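Local coordinates for 3-oxoacyl-[acyl-carrier protein] synthase (Thermus thermophilus, PDB 1UB7), which probably catalyses the first condensation of fatty acid synthesis, joining an acetyl unit from acetyl-CoA to malonyl-ACP with loss of carbon dioxide, at residues I114-Q119 with V132-A137. Residues are numbered along the deposited sequence; the frame is centred on the assembly and turned at random.
Sequences IYALAQ and VLAVGA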
loop_
_atom_site.group_PDB
_atom_site.type_symbol
_atom_site.label_atom_id
_atom_site.label_comp_id
_atom_site.label_asym_id
_atom_site.label_seq_id
_atom_site.Cartn_x
_atom_site.Cartn_y
_atom_site.Cartn_z
ATOM N N ILE A 114 3.291 -5.278 -10.267
ATOM C CA ILE A 114 4.710 -5.594 -10.413
ATOM C C ILE A 114 5.420 -5.107 -9.147
ATOM O O ILE A 114 6.372 -5.744 -8.672
ATOM C CB ILE A 114 5.323 -4.909 -11.638
ATOM C CG1 ILE A 114 4.595 -5.354 -12.906
ATOM C CG2 ILE A 114 6.775 -5.290 -11.755
ATOM C CD1 ILE A 114 5.149 -4.719 -14.168
ATOM N N TYR A 115 4.968 -3.961 -8.631
ATOM C CA TYR A 115 5.497 -3.405 -7.390
ATOM C C TYR A 115 5.264 -4.469 -6.301
ATOM O O TYR A 115 6.164 -4.794 -5.524
ATOM C CB TYR A 115 4.738 -2.126 -7.030
ATOM C CG TYR A 115 5.470 -0.858 -7.373
ATOM C CD1 TYR A 115 5.940 -0.625 -8.671
ATOM C CD2 TYR A 115 5.728 0.105 -6.394
ATOM C CE1 TYR A 115 6.651 0.535 -8.983
ATOM C CE2 TYR A 115 6.441 1.271 -6.696
ATOM C CZ TYR A 115 6.895 1.477 -7.994
ATOM O OH TYR A 115 7.569 2.628 -8.304
ATOM N N ALA A 116 4.055 -5.032 -6.269
ATOM C CA ALA A 116 3.731 -6.066 -5.275
ATOM C C ALA A 116 4.589 -7.328 -5.432
ATOM O O ALA A 116 4.922 -7.991 -4.445
ATOM C CB ALA A 116 2.252 -6.439 -5.361
ATOM N N LEU A 117 4.929 -7.668 -6.672
ATOM C CA LEU A 117 5.737 -8.853 -6.925
ATOM C C LEU A 117 7.123 -8.618 -6.354
ATOM O O LEU A 117 7.706 -9.512 -5.737
ATOM C CB LEU A 117 5.824 -9.161 -8.439
ATOM C CG LEU A 117 4.537 -9.625 -9.152
ATOM C CD1 LEU A 117 4.790 -9.782 -10.646
ATOM C CD2 LEU A 117 4.058 -10.953 -8.557
ATOM N N ALA A 118 7.641 -7.407 -6.556
ATOM C CA ALA A 118 8.961 -7.058 -6.054
ATOM C C ALA A 118 8.921 -7.098 -4.533
ATOM O O ALA A 118 9.810 -7.671 -3.888
ATOM C CB ALA A 118 9.363 -5.675 -6.540
ATOM N N GLN A 119 7.884 -6.506 -3.953
ATOM C CA GLN A 119 7.755 -6.516 -2.497
ATOM C C GLN A 119 7.616 -7.940 -1.955
ATOM O O GLN A 119 8.159 -8.272 -0.891
ATOM C CB GLN A 119 6.553 -5.677 -2.055
ATOM C CG GLN A 119 6.921 -4.278 -1.587
ATOM C CD GLN A 119 7.738 -4.258 -0.283
ATOM O OE1 GLN A 119 8.281 -3.220 0.077
ATOM N NE2 GLN A 119 7.814 -5.396 0.426
ATOM N N VAL A 132 3.867 -15.454 -0.540
ATOM C CA VAL A 132 3.058 -14.254 -0.513
ATOM C C VAL A 132 2.010 -14.298 -1.599
ATOM O O VAL A 132 2.319 -14.647 -2.729
ATOM C CB VAL A 132 3.922 -12.981 -0.757
ATOM C CG1 VAL A 132 3.038 -11.739 -0.737
ATOM C CG2 VAL A 132 4.977 -12.862 0.303
ATOM N N LEU A 133 0.774 -13.948 -1.254
ATOM C CA LEU A 133 -0.295 -13.908 -2.240
ATOM C C LEU A 133 -0.338 -12.474 -2.741
ATOM O O LEU A 133 -0.726 -11.580 -2.004
ATOM C CB LEU A 133 -1.655 -14.283 -1.622
ATOM C CG LEU A 133 -2.889 -14.193 -2.550
ATOM C CD1 LEU A 133 -2.775 -15.190 -3.710
ATOM C CD2 LEU A 133 -4.149 -14.479 -1.759
ATOM N N ALA A 134 0.076 -12.261 -3.986
ATOM C CA ALA A 134 0.093 -10.929 -4.581
ATOM C C ALA A 134 -1.094 -10.762 -5.544
ATOM O O ALA A 134 -1.160 -11.404 -6.591
ATOM C CB ALA A 134 1.424 -10.713 -5.313
ATOM N N VAL A 135 -2.029 -9.890 -5.191
ATOM C CA VAL A 135 -3.217 -9.698 -6.013
ATOM C C VAL A 135 -3.258 -8.344 -6.722
ATOM O O VAL A 135 -2.913 -7.321 -6.139
ATOM C CB VAL A 135 -4.493 -9.822 -5.149
ATOM C CG1 VAL A 135 -5.728 -9.505 -5.976
ATOM C CG2 VAL A 135 -4.576 -11.206 -4.534
ATOM N N GLY A 136 -3.659 -8.360 -7.992
ATOM C CA GLY A 136 -3.811 -7.138 -8.765
ATOM C C GLY A 136 -5.303 -7.082 -9.043
ATOM O O GLY A 136 -5.807 -7.916 -9.787
ATOM N N ALA A 137 -6.022 -6.140 -8.433
ATOM C CA ALA A 137 -7.472 -6.050 -8.627
ATOM C C ALA A 137 -8.006 -4.621 -8.675
ATOM O O ALA A 137 -7.736 -3.811 -7.780
ATOM C CB ALA A 137 -8.194 -6.833 -7.522
#
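A116 and L117, neighbours on helix 112-125, meet a single methyl group of strand 131-138, that of A134. Y115, just before them, is turned from the strand and packs on L178 of strand 172-180. The CA of A116 lies 6.1 Å from the CA of A134, and both CB atoms are set toward the opposite segment. The methyls pass alongside one another rather than head on, with CB of A116 4.4 Å from CB of A134. These short side chains let the helix backbone lie close over the strand, and W113 NE1, just before the segment, hydrogen-bonds A134 O. L117 reaches the same methyl from another direction. Its CG stands beside the backbone N and anti to the carbonyl carbon (chi1 -68°), which swings a branch back to the strand, where CD2 comes to 4.2 Å from CB of A134. The contact is thus wholly apolar and buried, with a small interface of 119 Å². L117 lies between two sheets, also touching F173, and A118 packs on F176, both of strand 172-180. Y115, A118 and Q119 face the second subunit, and OE1 of Q119 is hydrogen-bonded to OH of Y104 of that subunit. The sandwiched helix links strand 102-107 to the parallel strand 131-138, with strand 72-78 between them, in a beta-alpha-beta crossover, and C110, the predicted nucleophile, oxidised here, precedes its N-terminal end, as in the layered alpha-beta-alpha-beta-alpha thiolase fold.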